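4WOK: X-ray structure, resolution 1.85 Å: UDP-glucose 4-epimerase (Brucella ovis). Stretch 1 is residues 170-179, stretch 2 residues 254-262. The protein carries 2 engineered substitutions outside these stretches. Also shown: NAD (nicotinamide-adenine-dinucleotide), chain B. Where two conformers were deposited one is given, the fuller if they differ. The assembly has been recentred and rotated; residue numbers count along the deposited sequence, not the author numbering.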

# COMPACT_ATOMS: atom_id res chain seq x y z
N GLY A 170 8.04 24.30 4.04
CA GLY A 170 9.30 23.58 3.91
C GLY A 170 9.22 22.11 4.30
O GLY A 170 10.25 21.50 4.63
N LEU A 171 8.03 21.53 4.30
CA LEU A 171 7.94 20.10 4.57
C LEU A 171 8.65 19.34 3.44
O LEU A 171 8.64 19.74 2.27
CB LEU A 171 6.48 19.64 4.74
CG LEU A 171 5.72 20.17 5.97
CD1 LEU A 171 4.32 19.54 6.12
CD2 LEU A 171 6.50 20.01 7.28
N ARG A 172 9.35 18.27 3.82
CA ARG A 172 10.05 17.43 2.86
C ARG A 172 9.35 16.08 2.76
O ARG A 172 8.94 15.53 3.79
CB ARG A 172 11.51 17.24 3.26
CG ARG A 172 12.29 18.55 3.35
CD ARG A 172 13.78 18.33 3.59
NE ARG A 172 14.06 17.68 4.87
CZ ARG A 172 14.23 18.32 6.02
NH1 ARG A 172 14.15 19.65 6.06
NH2 ARG A 172 14.48 17.65 7.13
N TYR A 173 9.22 15.54 1.56
CA TYR A 173 8.41 14.34 1.42
C TYR A 173 8.80 13.45 0.27
O TYR A 173 9.46 13.87 -0.67
CB TYR A 173 6.93 14.71 1.26
CG TYR A 173 6.62 15.37 -0.05
CD1 TYR A 173 6.76 16.74 -0.21
CD2 TYR A 173 6.17 14.63 -1.15
CE1 TYR A 173 6.47 17.36 -1.41
CE2 TYR A 173 5.89 15.23 -2.35
CZ TYR A 173 6.04 16.60 -2.48
OH TYR A 173 5.76 17.22 -3.68
N VAL A 174 8.32 12.21 0.36
CA VAL A 174 8.39 11.25 -0.71
C VAL A 174 7.02 10.63 -0.79
O VAL A 174 6.52 10.12 0.22
CB VAL A 174 9.44 10.15 -0.47
CG1 VAL A 174 9.38 9.08 -1.57
CG2 VAL A 174 10.84 10.75 -0.38
N ALA A 175 6.40 10.69 -1.96
CA ALA A 175 5.13 10.02 -2.18
C ALA A 175 5.42 8.74 -2.93
O ALA A 175 6.15 8.75 -3.92
CB ALA A 175 4.16 10.92 -2.96
N LEU A 176 4.87 7.63 -2.45
CA LEU A 176 5.14 6.33 -3.06
C LEU A 176 3.85 5.75 -3.63
O LEU A 176 2.89 5.51 -2.91
CB LEU A 176 5.75 5.38 -2.03
CG LEU A 176 7.10 5.81 -1.44
CD1 LEU A 176 7.52 4.87 -0.31
CD2 LEU A 176 8.20 5.87 -2.51
N ARG A 177 3.86 5.53 -4.95
CA ARG A 177 2.69 5.06 -5.67
C ARG A 177 2.84 3.59 -6.06
O ARG A 177 3.87 3.19 -6.61
CB ARG A 177 2.46 5.91 -6.93
CG ARG A 177 2.37 7.42 -6.70
CD ARG A 177 2.28 8.17 -8.03
NE ARG A 177 2.23 9.62 -7.86
CZ ARG A 177 2.74 10.49 -8.74
NH1 ARG A 177 3.32 10.05 -9.85
NH2 ARG A 177 2.65 11.79 -8.52
N TYR A 178 1.82 2.79 -5.77
CA TYR A 178 1.84 1.39 -6.19
C TYR A 178 0.42 0.89 -6.33
O TYR A 178 -0.52 1.56 -5.88
CB TYR A 178 2.63 0.53 -5.20
CG TYR A 178 2.25 0.74 -3.74
CD1 TYR A 178 2.77 1.81 -3.00
CD2 TYR A 178 1.37 -0.13 -3.11
CE1 TYR A 178 2.42 2.00 -1.68
CE2 TYR A 178 1.02 0.05 -1.79
CZ TYR A 178 1.54 1.12 -1.08
OH TYR A 178 1.18 1.30 0.24
N PHE A 179 0.26 -0.28 -6.95
CA PHE A 179 -1.08 -0.81 -7.21
C PHE A 179 -1.60 -1.76 -6.12
O PHE A 179 -2.52 -1.41 -5.38
CB PHE A 179 -1.10 -1.54 -8.56
CG PHE A 179 -1.35 -0.63 -9.74
CD1 PHE A 179 -2.59 -0.02 -9.91
CD2 PHE A 179 -0.34 -0.37 -10.66
CE1 PHE A 179 -2.83 0.81 -11.00
CE2 PHE A 179 -0.57 0.46 -11.75
CZ PHE A 179 -1.82 1.05 -11.91
PA NAD B . -4.74 -1.40 6.39
O1A NAD B . -6.17 -0.92 6.57
O2A NAD B . -4.25 -2.75 6.82
O5B NAD B . -3.81 -0.30 7.34
C5B NAD B . -4.48 0.93 7.51
C4B NAD B . -4.10 1.38 8.95
O4B NAD B . -4.48 2.75 9.16
C3B NAD B . -4.97 0.49 9.85
O3B NAD B . -4.15 -0.02 10.86
C2B NAD B . -6.03 1.49 10.39
O2B NAD B . -6.42 1.14 11.66
C1B NAD B . -5.19 2.82 10.41
N9A NAD B . -6.04 4.01 10.26
C8A NAD B . -7.04 4.28 9.30
N7A NAD B . -7.59 5.49 9.45
C5A NAD B . -6.92 6.03 10.56
C6A NAD B . -7.06 7.27 11.22
N6A NAD B . -7.98 8.19 10.79
N1A NAD B . -6.27 7.55 12.28
C2A NAD B . -5.37 6.59 12.68
N3A NAD B . -5.14 5.35 12.15
C4A NAD B . -5.95 5.13 11.07
O3 NAD B . -4.53 -0.95 4.86
PN NAD B . -3.09 -1.27 4.20
O1N NAD B . -1.93 -1.60 5.09
O2N NAD B . -3.44 -1.97 2.93
O5D NAD B . -2.60 0.15 3.35
C5D NAD B . -2.39 1.20 4.17
C4D NAD B . -1.85 2.31 3.28
O4D NAD B . -1.37 1.72 2.00
C3D NAD B . -3.01 3.26 2.89
O3D NAD B . -2.43 4.52 2.74
C2D NAD B . -3.42 2.69 1.53
O2D NAD B . -3.99 3.59 0.67
C1D NAD B . -1.99 2.43 0.98
N1N NAD B . -2.11 1.52 -0.27
C2N NAD B . -2.42 0.17 -0.05
C3N NAD B . -2.53 -0.68 -1.18
C7N NAD B . -2.87 -2.13 -0.96
O7N NAD B . -2.94 -2.90 -1.92
N7N NAD B . -3.10 -2.57 0.33
C4N NAD B . -2.34 -0.15 -2.46
C5N NAD B . -2.03 1.20 -2.64
C6N NAD B . -1.92 2.04 -1.52
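Stretch 2 (254-262) GGNLAVNLG

Stretch 2 lies alongside stretch 1 as a neighbouring parallel β-strand. The strand axes of 172-177 and 257-260 approach to 4.6 Å, and their N-to-C directions differ by 16°, with a signed crossing angle of -16°. Extended backbone angles support the assignment: phi/psi is -134/124 at Val 174 and -135/111 at Ala 258. The register follows from the nearest CA atoms. The CA atoms of Val 174 and Leu 257 lie 4.6 Å apart, those of Ala 175 and Ala 258 4.5 Å, those of Leu 176 and Val 259 5.4 Å, and those of Arg 177 and Asn 260 4.6 Å.

The hydrogen bonds confirm the parallel pattern, because the N and O of one residue reach partners two apart: Ala 175 bonds Leu 257 and Val 259, and Arg 177 likewise bonds Val 259 and Leu 261. Leu 257 N donates to Tyr 173 O at 3.1 Å, and Ala 175 N donates to Leu 257 O at 2.8 Å. The ladder continues from Val 259 N to Ala 175 O (3.1 Å) and from Arg 177 N to Val 259 O (2.9 Å, nearly linear at 177°), then closes with Leu 261 N to Arg 177 O at 2.7 Å. CA-H...O contacts lie between these rungs, such as Ala 258 CA to Ala 175 O at 3.3 Å.

At the start of the pairing, a side chain takes the place of a backbone acceptor. Asn 256, with chi1 at -58°, brings OD1 to 3.0 Å from Tyr 173 N, which donates at 160°. The Tyr 173 ring, placed by a p rotamer, offers a flat surface to the same residue: Asn 256 CB sits 4.0 Å from the centroid of the Tyr 173 ring and 19° off its normal, a CH-pi contact over the face. Asn 256 is thus held at OD1 while its CB rests on the ring. Just upstream, a water links Asn 256 to Leu 171, accepting from Asn 256 ND2 at 3.0 Å and donating to Leu 171 O at 2.7 Å.

Beyond this point the side chains alternate between the two faces of the sheet. On the face of Val 174 and Leu 176, Val 174 CG1 meets Leu 257 CB at 4.1 Å, and Leu 176 CD2 packs closely on Val 259 CG2 at 3.6 Å. Leu 261 extends this apolar patch: its CD1 comes within 3.9 Å of Leu 176 CB, so Leu 176 touches both Val 259 and Leu 261.

On the other face small sits beside small, Ala 175 CB and Ala 258 CB standing 4.2 Å apart, and the long Arg 177 sits beside Asn 260, with Arg 177 CB 3.7 Å from Asn 260 OD1. The Arg 177 side chain runs back along the sheet to Ala 258, whose small methyl leaves room for the guanidinium face, Arg 177 NH2 to Ala 258 CB being 3.7 Å. At the far end, Tyr 178 CB lies 4.0 Å from Leu 261 CB, while the tyrosine side chain leads away and carries Tyr 178 OH to 3.1 Å from NAD O4D.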

# COMPACT_ATOMS: atom_id res chain seq x y z
N GLY A 254 17.97 14.49 0.69
CA GLY A 254 17.43 14.31 -0.65
C GLY A 254 16.25 15.22 -0.95
O GLY A 254 15.58 15.71 -0.03
N GLY A 255 15.97 15.44 -2.23
CA GLY A 255 14.86 16.29 -2.63
C GLY A 255 13.53 15.56 -2.62
O GLY A 255 13.48 14.32 -2.54
N ASN A 256 12.45 16.32 -2.70
CA ASN A 256 11.12 15.72 -2.69
C ASN A 256 10.93 14.80 -3.90
O ASN A 256 11.46 15.06 -4.98
CB ASN A 256 10.04 16.81 -2.67
CG ASN A 256 10.17 17.73 -1.48
OD1 ASN A 256 10.58 17.32 -0.39
ND2 ASN A 256 9.80 18.99 -1.67
N LEU A 257 10.19 13.72 -3.71
CA LEU A 257 10.04 12.71 -4.75
C LEU A 257 8.61 12.21 -4.82
O LEU A 257 7.90 12.18 -3.82
CB LEU A 257 10.95 11.51 -4.51
CG LEU A 257 12.47 11.60 -4.63
CD1 LEU A 257 13.07 10.25 -4.25
CD2 LEU A 257 12.86 12.00 -6.05
N ALA A 258 8.20 11.81 -6.02
CA ALA A 258 7.01 10.97 -6.19
C ALA A 258 7.38 9.88 -7.19
O ALA A 258 7.62 10.16 -8.37
CB ALA A 258 5.82 11.79 -6.68
N VAL A 259 7.47 8.64 -6.71
CA VAL A 259 7.88 7.53 -7.57
C VAL A 259 6.95 6.31 -7.46
O VAL A 259 6.33 6.08 -6.43
CB VAL A 259 9.33 7.08 -7.25
CG1 VAL A 259 10.31 8.25 -7.43
CG2 VAL A 259 9.43 6.52 -5.86
N ASN A 260 6.89 5.55 -8.56
CA ASN A 260 6.19 4.28 -8.62
C ASN A 260 6.97 3.15 -7.96
O ASN A 260 8.20 3.12 -8.03
CB ASN A 260 5.92 3.88 -10.07
CG ASN A 260 4.98 4.82 -10.79
OD1 ASN A 260 4.16 5.50 -10.16
ND2 ASN A 260 5.08 4.85 -12.12
N LEU A 261 6.25 2.22 -7.34
CA LEU A 261 6.85 0.99 -6.81
C LEU A 261 6.23 -0.22 -7.49
O LEU A 261 5.01 -0.31 -7.61
CB LEU A 261 6.64 0.90 -5.30
CG LEU A 261 7.20 2.04 -4.45
CD1 LEU A 261 6.87 1.81 -2.98
CD2 LEU A 261 8.69 2.18 -4.66
N GLY A 262 7.08 -1.14 -7.95
CA GLY A 262 6.61 -2.35 -8.59
C GLY A 262 7.73 -3.12 -9.28
O GLY A 262 8.90 -2.75 -9.21
O HOH W 1 10.50 20.78 0.67
O HOH W 2 2.39 -1.26 -8.25